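Local atomic coordinates of ethylbenzene dehydrogenase alpha-subunit (Aromatoleum aromaticum, PDB entry 2IVF), a protein that belongs to the molybdopterin oxidoreductase family and binds a molybdenum atom, the ligands MGD and MD1, and an iron/sulfur cluster. Residues 554-559 / 615-621; 895-901 / 930-935. One frame throughout, in Å; residues are numbered along the deposited sequence.

Contact 1 (554-559 / 615-621); sequences VGYDQL and RSGAKMF. With MD1 (phosphoric acid 4-(2-amino-4-oxo-3,4,5,6,-tetrahydro-pteridin-6-yl)-2-hydroxy-3,4-dimercapto-but-3-en-yl ester guanylate ester), chain N.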
loop_
_atom_site.group_PDB
_atom_site.type_symbol
_atom_site.label_atom_id
_atom_site.label_comp_id
_atom_site.label_asym_id
_atom_site.label_seq_id
_atom_site.Cartn_x
_atom_site.Cartn_y
_atom_site.Cartn_z
ATOM N N VAL A 554 27.977 8.046 15.023
ATOM C CA VAL A 554 27.801 7.140 13.907
ATOM C C VAL A 554 28.524 7.607 12.650
ATOM O O VAL A 554 28.254 7.127 11.533
ATOM C CB VAL A 554 26.308 6.863 13.627
ATOM C CG1 VAL A 554 26.186 5.701 12.656
ATOM C CG2 VAL A 554 25.514 6.556 14.945
ATOM N N GLY A 555 29.422 8.572 12.844
ATOM C CA GLY A 555 30.331 9.034 11.808
ATOM C C GLY A 555 29.712 9.905 10.730
ATOM O O GLY A 555 30.347 10.148 9.703
ATOM N N TYR A 556 28.517 10.431 10.984
ATOM C CA TYR A 556 27.849 11.250 10.011
ATOM C C TYR A 556 28.446 12.629 9.904
ATOM O O TYR A 556 28.136 13.334 8.959
ATOM C CB TYR A 556 26.338 11.347 10.272
ATOM C CG TYR A 556 25.531 10.163 9.778
ATOM C CD1 TYR A 556 25.350 9.038 10.555
ATOM C CD2 TYR A 556 24.936 10.187 8.527
ATOM C CE1 TYR A 556 24.558 7.953 10.090
ATOM C CE2 TYR A 556 24.173 9.147 8.078
ATOM C CZ TYR A 556 23.994 8.032 8.849
ATOM O OH TYR A 556 23.245 6.987 8.351
ATOM N N ASP A 557 29.355 13.012 10.801
ATOM C CA ASP A 557 30.027 14.291 10.628
ATOM C C ASP A 557 30.835 14.314 9.325
ATOM O O ASP A 557 31.082 15.378 8.750
ATOM C CB ASP A 557 30.984 14.600 11.798
ATOM C CG ASP A 557 32.099 13.573 11.939
ATOM O OD1 ASP A 557 31.813 12.371 11.992
ATOM O OD2 ASP A 557 33.252 13.949 12.051
ATOM N N GLN A 558 31.280 13.136 8.886
ATOM C CA GLN A 558 32.100 13.041 7.672
ATOM C C GLN A 558 31.256 13.254 6.427
ATOM O O GLN A 558 31.810 13.559 5.394
ATOM C CB GLN A 558 32.774 11.674 7.556
ATOM C CG GLN A 558 33.661 11.302 8.693
ATOM C CD GLN A 558 33.888 9.793 8.787
ATOM O OE1 GLN A 558 32.955 9.006 9.013
ATOM N NE2 GLN A 558 35.147 9.388 8.648
ATOM N N LEU A 559 29.939 13.050 6.517
ATOM C CA LEU A 559 29.039 13.314 5.410
ATOM C C LEU A 559 28.461 14.732 5.494
ATOM O O LEU A 559 28.511 15.500 4.537
ATOM C CB LEU A 559 27.873 12.338 5.424
ATOM C CG LEU A 559 28.131 10.860 5.088
ATOM C CD1 LEU A 559 29.369 10.311 5.755
ATOM C CD2 LEU A 559 26.950 10.017 5.404
ATOM N N ARG A 615 19.223 7.380 6.487
ATOM C CA ARG A 615 19.820 7.753 5.214
ATOM C C ARG A 615 21.280 7.403 5.282
ATOM O O ARG A 615 21.986 7.814 6.225
ATOM C CB ARG A 615 19.655 9.248 4.913
ATOM C CG ARG A 615 18.262 9.626 4.416
ATOM C CD ARG A 615 17.145 9.258 5.382
ATOM N NE ARG A 615 15.865 9.798 4.920
ATOM C CZ ARG A 615 14.774 9.785 5.674
ATOM N NH1 ARG A 615 14.835 9.256 6.893
ATOM N NH2 ARG A 615 13.643 10.321 5.219
ATOM N N SER A 616 21.738 6.617 4.309
ATOM C CA SER A 616 23.077 6.025 4.356
ATOM C C SER A 616 23.372 5.133 5.596
ATOM O O SER A 616 24.495 4.703 5.805
ATOM C CB SER A 616 24.139 7.106 4.162
ATOM O OG SER A 616 24.084 7.668 2.877
ATOM N N GLY A 617 22.360 4.810 6.384
ATOM C CA GLY A 617 22.518 3.961 7.547
ATOM C C GLY A 617 23.058 2.578 7.186
ATOM O O GLY A 617 23.843 2.019 7.946
ATOM N N ALA A 618 22.716 2.072 5.994
ATOM C CA ALA A 618 23.201 0.751 5.536
ATOM C C ALA A 618 24.727 0.674 5.456
ATOM O O ALA A 618 25.305 -0.405 5.544
ATOM C CB ALA A 618 22.516 0.324 4.185
ATOM N N LYS A 619 25.387 1.818 5.322
ATOM C CA LYS A 619 26.828 1.892 5.360
ATOM C C LYS A 619 27.273 2.323 6.743
ATOM O O LYS A 619 28.224 1.758 7.283
ATOM C CB LYS A 619 27.326 2.917 4.344
ATOM C CG LYS A 619 28.859 3.141 4.312
ATOM C CD LYS A 619 29.589 1.895 3.815
ATOM C CE LYS A 619 31.082 2.176 3.475
ATOM N NZ LYS A 619 31.858 0.898 3.586
ATOM N N MET A 620 26.645 3.357 7.303
ATOM C CA MET A 620 27.232 4.011 8.502
ATOM C C MET A 620 26.980 3.139 9.727
ATOM O O MET A 620 27.797 3.073 10.644
ATOM C CB MET A 620 26.639 5.399 8.724
ATOM C CG MET A 620 26.907 6.408 7.547
ATOM S SD MET A 620 28.630 6.404 7.000
ATOM C CE MET A 620 29.361 7.497 8.240
ATOM N N PHE A 621 25.851 2.462 9.744
ATOM C CA PHE A 621 25.559 1.611 10.895
ATOM C C PHE A 621 26.561 0.436 11.021
ATOM O O PHE A 621 27.255 0.341 12.052
ATOM C CB PHE A 621 24.076 1.224 10.968
ATOM C CG PHE A 621 23.244 2.225 11.753
ATOM C CD1 PHE A 621 23.328 3.593 11.492
ATOM C CD2 PHE A 621 22.400 1.822 12.759
ATOM C CE1 PHE A 621 22.556 4.510 12.200
ATOM C CE2 PHE A 621 21.661 2.751 13.480
ATOM C CZ PHE A 621 21.728 4.075 13.194
HETATM P PB MD1 N . 10.561 2.117 10.310
HETATM O O3B MD1 N . 9.818 1.020 9.445
HETATM O O1B MD1 N . 9.658 2.467 11.437
HETATM O O2B MD1 N . 11.998 1.821 10.501
HETATM O O3A MD1 N . 10.544 3.350 9.312
HETATM C C10 MD1 N . 9.470 4.314 9.275
HETATM C C11 MD1 N . 9.795 5.180 8.069
HETATM O O11 MD1 N . 9.371 4.358 6.928
HETATM C C12 MD1 N . 8.966 6.435 8.086
HETATM S S12 MD1 N . 7.576 6.586 9.072
HETATM C C13 MD1 N . 9.253 7.489 7.255
HETATM S S13 MD1 N . 8.310 8.888 7.211
HETATM C C14 MD1 N . 10.426 7.496 6.351
HETATM N N15 MD1 N . 10.206 7.608 4.949
HETATM C C16 MD1 N . 11.238 7.491 4.054
HETATM C C15 MD1 N . 10.954 7.735 2.723
HETATM O O14 MD1 N . 9.798 8.063 2.345
HETATM N N17 MD1 N . 11.991 7.525 1.873
HETATM C C17 MD1 N . 13.260 7.167 2.329
HETATM N N16 MD1 N . 14.202 7.016 1.408
HETATM N N18 MD1 N . 13.509 6.986 3.636
HETATM C C20 MD1 N . 12.520 7.150 4.489
HETATM N N8 MD1 N . 12.777 7.019 5.816
HETATM C C7 MD1 N . 11.789 7.093 6.858
HETATM P PA MD1 N . 10.096 -0.542 9.174
HETATM O O1A MD1 N . 8.768 -1.106 8.786
HETATM O O2A MD1 N . 11.190 -0.641 8.181
HETATM O "O5'" MD1 N . 10.583 -1.159 10.543
HETATM C "C5'" MD1 N . 9.597 -1.294 11.560
HETATM C "C4'" MD1 N . 9.633 -2.663 12.104
HETATM O "O4'" MD1 N . 8.506 -2.707 12.972
HETATM C "C1'" MD1 N . 8.101 -4.076 12.956
HETATM N N9 MD1 N . 6.733 -4.310 13.439
HETATM C C4 MD1 N . 6.464 -4.827 14.629
HETATM N N3 MD1 N . 7.310 -5.208 15.616
HETATM C C2 MD1 N . 6.828 -5.698 16.758
HETATM N N2 MD1 N . 7.667 -6.069 17.761
HETATM N N1 MD1 N . 5.463 -5.880 16.862
HETATM C C6 MD1 N . 4.550 -5.518 15.901
HETATM O O6 MD1 N . 3.348 -5.659 16.125
HETATM C C5 MD1 N . 5.069 -4.954 14.725
HETATM N N7 MD1 N . 4.544 -4.515 13.586
HETATM C C8 MD1 N . 5.565 -4.117 12.821
HETATM C "C2'" MD1 N . 8.199 -4.490 11.491
HETATM O "O2'" MD1 N . 8.360 -5.917 11.300
HETATM C "C3'" MD1 N . 9.380 -3.660 10.967
HETATM O "O3'" MD1 N . 10.564 -4.471 10.751
#

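Contact 2 (895-901 / 930-935); sequences FNDFADC and KPYDIL. With MD1 (phosphoric acid 4-(2-amino-4-oxo-3,4,5,6,-tetrahydro-pteridin-6-yl)-2-hydroxy-3,4-dimercapto-but-3-en-yl ester guanylate ester), chain N.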
loop_
_atom_site.group_PDB
_atom_site.type_symbol
_atom_site.label_atom_id
_atom_site.label_comp_id
_atom_site.label_asym_id
_atom_site.label_seq_id
_atom_site.Cartn_x
_atom_site.Cartn_y
_atom_site.Cartn_z
ATOM N N PHE A 895 24.032 5.113 -8.445
ATOM C CA PHE A 895 25.216 5.448 -7.697
ATOM C C PHE A 895 25.466 6.930 -7.627
ATOM O O PHE A 895 25.017 7.685 -8.484
ATOM C CB PHE A 895 26.463 4.697 -8.280
ATOM C CG PHE A 895 26.851 5.115 -9.683
ATOM C CD1 PHE A 895 26.183 4.599 -10.792
ATOM C CD2 PHE A 895 27.881 6.010 -9.888
ATOM C CE1 PHE A 895 26.552 4.976 -12.058
ATOM C CE2 PHE A 895 28.260 6.398 -11.165
ATOM C CZ PHE A 895 27.596 5.890 -12.247
ATOM N N ASN A 896 26.270 7.331 -6.645
ATOM C CA ASN A 896 26.743 8.684 -6.609
ATOM C C ASN A 896 28.100 8.685 -5.963
ATOM O O ASN A 896 28.754 7.634 -5.931
ATOM C CB ASN A 896 25.740 9.611 -5.930
ATOM C CG ASN A 896 25.401 9.230 -4.480
ATOM O OD1 ASN A 896 26.123 8.515 -3.806
ATOM N ND2 ASN A 896 24.283 9.733 -4.006
ATOM N N ASP A 897 28.555 9.832 -5.494
ATOM C CA ASP A 897 29.890 9.904 -4.934
ATOM C C ASP A 897 30.059 9.126 -3.637
ATOM O O ASP A 897 31.185 8.877 -3.214
ATOM C CB ASP A 897 30.331 11.369 -4.781
ATOM C CG ASP A 897 30.631 12.025 -6.113
ATOM O OD1 ASP A 897 30.540 11.318 -7.167
ATOM O OD2 ASP A 897 30.898 13.259 -6.123
ATOM N N PHE A 898 28.970 8.696 -3.032
ATOM C CA PHE A 898 29.023 8.033 -1.746
ATOM C C PHE A 898 28.879 6.524 -1.808
ATOM O O PHE A 898 29.618 5.832 -1.141
ATOM C CB PHE A 898 27.973 8.607 -0.813
ATOM C CG PHE A 898 28.012 8.008 0.532
ATOM C CD1 PHE A 898 29.003 8.343 1.431
ATOM C CD2 PHE A 898 27.057 7.073 0.908
ATOM C CE1 PHE A 898 29.044 7.762 2.705
ATOM C CE2 PHE A 898 27.089 6.482 2.184
ATOM C CZ PHE A 898 28.082 6.823 3.079
ATOM N N ALA A 899 27.938 6.016 -2.601
ATOM C CA ALA A 899 27.683 4.580 -2.612
ATOM C C ALA A 899 26.871 4.199 -3.829
ATOM O O ALA A 899 26.650 5.011 -4.706
ATOM C CB ALA A 899 26.948 4.161 -1.317
ATOM N N ASP A 900 26.481 2.939 -3.890
ATOM C CA ASP A 900 25.732 2.434 -5.030
ATOM C C ASP A 900 24.818 1.319 -4.622
ATOM O O ASP A 900 24.999 0.716 -3.566
ATOM C CB ASP A 900 26.667 1.920 -6.119
ATOM C CG ASP A 900 27.439 0.652 -5.700
ATOM O OD1 ASP A 900 28.177 0.697 -4.689
ATOM O OD2 ASP A 900 27.308 -0.388 -6.386
ATOM N N CYS A 901 23.864 1.014 -5.494
ATOM C CA CYS A 901 22.984 -0.105 -5.262
ATOM C C CYS A 901 22.497 -0.613 -6.597
ATOM O O CYS A 901 22.732 0.028 -7.617
ATOM C CB CYS A 901 21.837 0.318 -4.407
ATOM S SG CYS A 901 20.724 1.502 -5.203
ATOM N N LYS A 930 22.211 -3.697 -0.091
ATOM C CA LYS A 930 22.486 -2.276 -0.196
ATOM C C LYS A 930 21.203 -1.621 -0.746
ATOM O O LYS A 930 20.957 -1.649 -1.945
ATOM C CB LYS A 930 23.646 -2.069 -1.106
ATOM C CG LYS A 930 24.990 -2.549 -0.472
ATOM C CD LYS A 930 26.069 -2.753 -1.475
ATOM C CE LYS A 930 26.520 -1.509 -2.182
ATOM N NZ LYS A 930 27.755 -1.802 -2.993
ATOM N N PRO A 931 20.431 -0.963 0.127
ATOM C CA PRO A 931 19.210 -0.378 -0.368
ATOM C C PRO A 931 19.487 0.938 -1.056
ATOM O O PRO A 931 20.560 1.494 -0.927
ATOM C CB PRO A 931 18.391 -0.176 0.905
ATOM C CG PRO A 931 19.455 0.226 1.873
ATOM C CD PRO A 931 20.647 -0.632 1.550
ATOM N N TYR A 932 18.520 1.481 -1.782
ATOM C CA TYR A 932 18.750 2.782 -2.388
ATOM C C TYR A 932 19.124 3.820 -1.332
ATOM O O TYR A 932 19.897 4.753 -1.595
ATOM C CB TYR A 932 17.540 3.216 -3.203
ATOM C CG TYR A 932 16.627 4.262 -2.668
ATOM C CD1 TYR A 932 15.523 3.935 -1.844
ATOM C CD2 TYR A 932 16.745 5.566 -3.122
ATOM C CE1 TYR A 932 14.616 4.912 -1.426
ATOM C CE2 TYR A 932 15.856 6.557 -2.716
ATOM C CZ TYR A 932 14.792 6.235 -1.868
ATOM O OH TYR A 932 13.948 7.244 -1.497
ATOM N N ASP A 933 18.626 3.618 -0.126
ATOM C CA ASP A 933 18.907 4.548 0.987
ATOM C C ASP A 933 20.385 4.714 1.309
ATOM O O ASP A 933 20.775 5.735 1.918
ATOM C CB ASP A 933 18.118 4.136 2.235
ATOM C CG ASP A 933 16.707 3.822 1.916
ATOM O OD1 ASP A 933 16.468 2.726 1.381
ATOM O OD2 ASP A 933 15.815 4.659 2.184
ATOM N N ILE A 934 21.205 3.731 0.919
ATOM C CA ILE A 934 22.613 3.767 1.221
ATOM C C ILE A 934 23.225 5.051 0.669
ATOM O O ILE A 934 24.190 5.572 1.240
ATOM C CB ILE A 934 23.373 2.521 0.690
ATOM C CG1 ILE A 934 24.761 2.390 1.316
ATOM C CG2 ILE A 934 23.579 2.558 -0.878
ATOM C CD1 ILE A 934 25.393 1.064 1.036
ATOM N N LEU A 935 22.682 5.577 -0.417
ATOM C CA LEU A 935 23.320 6.748 -1.078
ATOM C C LEU A 935 22.683 8.109 -0.751
ATOM O O LEU A 935 23.028 9.117 -1.370
ATOM C CB LEU A 935 23.424 6.531 -2.595
ATOM C CG LEU A 935 22.213 5.968 -3.338
ATOM C CD1 LEU A 935 21.162 7.058 -3.388
ATOM C CD2 LEU A 935 22.623 5.527 -4.693
HETATM P PB MD1 N . 10.561 2.117 10.310
HETATM O O3B MD1 N . 9.818 1.020 9.445
HETATM O O1B MD1 N . 9.658 2.467 11.437
HETATM O O2B MD1 N . 11.998 1.821 10.501
HETATM O O3A MD1 N . 10.544 3.350 9.312
HETATM C C10 MD1 N . 9.470 4.314 9.275
HETATM C C11 MD1 N . 9.795 5.180 8.069
HETATM O O11 MD1 N . 9.371 4.358 6.928
HETATM C C12 MD1 N . 8.966 6.435 8.086
HETATM S S12 MD1 N . 7.576 6.586 9.072
HETATM C C13 MD1 N . 9.253 7.489 7.255
HETATM S S13 MD1 N . 8.310 8.888 7.211
HETATM C C14 MD1 N . 10.426 7.496 6.351
HETATM N N15 MD1 N . 10.206 7.608 4.949
HETATM C C16 MD1 N . 11.238 7.491 4.054
HETATM C C15 MD1 N . 10.954 7.735 2.723
HETATM O O14 MD1 N . 9.798 8.063 2.345
HETATM N N17 MD1 N . 11.991 7.525 1.873
HETATM C C17 MD1 N . 13.260 7.167 2.329
HETATM N N16 MD1 N . 14.202 7.016 1.408
HETATM N N18 MD1 N . 13.509 6.986 3.636
HETATM C C20 MD1 N . 12.520 7.150 4.489
HETATM N N8 MD1 N . 12.777 7.019 5.816
HETATM C C7 MD1 N . 11.789 7.093 6.858
HETATM P PA MD1 N . 10.096 -0.542 9.174
HETATM O O1A MD1 N . 8.768 -1.106 8.786
HETATM O O2A MD1 N . 11.190 -0.641 8.181
HETATM O "O5'" MD1 N . 10.583 -1.159 10.543
HETATM C "C5'" MD1 N . 9.597 -1.294 11.560
HETATM C "C4'" MD1 N . 9.633 -2.663 12.104
HETATM O "O4'" MD1 N . 8.506 -2.707 12.972
HETATM C "C1'" MD1 N . 8.101 -4.076 12.956
HETATM N N9 MD1 N . 6.733 -4.310 13.439
HETATM C C4 MD1 N . 6.464 -4.827 14.629
HETATM N N3 MD1 N . 7.310 -5.208 15.616
HETATM C C2 MD1 N . 6.828 -5.698 16.758
HETATM N N2 MD1 N . 7.667 -6.069 17.761
HETATM N N1 MD1 N . 5.463 -5.880 16.862
HETATM C C6 MD1 N . 4.550 -5.518 15.901
HETATM O O6 MD1 N . 3.348 -5.659 16.125
HETATM C C5 MD1 N . 5.069 -4.954 14.725
HETATM N N7 MD1 N . 4.544 -4.515 13.586
HETATM C C8 MD1 N . 5.565 -4.117 12.821
HETATM C "C2'" MD1 N . 8.199 -4.490 11.491
HETATM O "O2'" MD1 N . 8.360 -5.917 11.300
HETATM C "C3'" MD1 N . 9.380 -3.660 10.967
HETATM O "O3'" MD1 N . 10.564 -4.471 10.751
#

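Contact 1 (554-559 / 615-621)
Val-554 and Met-620 bring the two backbones nearest each other, their CA atoms 6.3 Å apart. Val-554 is where the chain leaves helix 546-553; Gly-555, with positive phi, turns it toward the short helix 557-560. On the other side Ser-616 is the N-cap residue of helix 617-625, and its carbonyl O accepts from both Lys-619 N and Met-620 N in the first turn.

Met-620 is the centre of the packing. Its CG lies over one face of the Tyr-556 ring, 3.9 Å from the ring centroid, a CH-pi contact displaced toward CZ and CE1. SD stands above the same ring at a greater distance, 5.2 Å from the Tyr-556 centroid, a Met-aromatic contact. Two successive bends (chi2 -47°, chi3 -82°) fold the Met-620 chain so that its methyl CE, still above the ring, meets Gly-555 O at 3.2 Å and Leu-559 CD1 at 3.8 Å. Beside this cluster Val-554 CG1 touches Phe-621 CD1 at 3.7 Å.

The polar contact is at the far end of the tyrosine: Tyr-556 OH donates to Arg-615 O at 2.6 Å, approaching from above the carbonyl plane, 36° out of it. Arg-615 itself turns its side chain away from this partner. Its guanidinium carries MD1 N8 over one face, with NH1 3.2 Å from MD1 N8, and is gripped by a salt bridge from NE to Asp-966 and a hydrogen bond from NH2 to Ile-221 O.

Tyr-556 thus grips the backbone of Arg-615 by its hydroxyl while Met-620 packs on its ring. The arrangement is consistent with a second-shell role in which a buried, largely apolar contact positions a residue of the MD1 pocket.

Contact 2 (895-901 / 930-935)
Asn-896 and Leu-935 join at the packed end of the contact. Asn-896 ND2 donates to Leu-935 O over 3.0 Å in a nearly straight bond (167°), with the acceptor close to the plane of the amide. The other end of that amide serves its own loop: OD1 accepts from Phe-898 N, forming an Asx turn, and more weakly from Ala-899 N. ND2 has a second acceptor in Arg-970 O, so both ends of the amide are bonded. Ala-899 CB packs on Ile-934 CG2 at 3.8 Å, and Cys-901 SG lies 3.7 Å from Tyr-932 CA. Phe-898, its CG anti to the backbone N (chi1 -178°), presents its ring edge to Ile-934 O, which sits 3.2 Å from CE2 in the ring plane.

The looser flank is charged and partly exposed. Lys-930 NZ forms a salt bridge with Asp-900 OD1 at 3.0 Å, meeting the carboxylate from above its plane. Lys-930 CE comes within 3.0 Å of Asp-900 O, a buried carbonyl with no polar partner in the model.

Past the contact, Tyr-932 and Asp-933 of the 3-10 turn reach the ligand: MD1 N16 donates to Tyr-932 OH at 2.9 Å, and weakly to Asp-933 OD2.

Segment 895-901 is the bend between the antiparallel strands 891-895 and 900-908 of a domain from the double-psi beta-barrel clan. Leu-935 also packs on Leu-894 of the first strand and on Val-971 of strand 969-975, whereas Phe-898 and Ile-934 lean on helix 617-625.

Contact 1 is buried and mainly apolar, built from short helices around a methionine and a tyrosine; contact 2 is partly buried, joins a strand bend to a 3-10 turn, and adds a salt bridge on its partly exposed flank. They lie in different parts of the fold, the molybdopterin oxidoreductase part and the dinucleotide-binding domain, yet meet directly. Ser-616 is the junction: its N lies 2.7 Å from Asp-933 O and its OG 2.7 Å from Ile-934 O, both probable hydrogen bonds, while Ala-618 packs on Pro-931. Both reach MD1, but differently: contact 1 lays a guanidinium face against N8, whereas contact 2 takes the N16 amino group with oxygen acceptors.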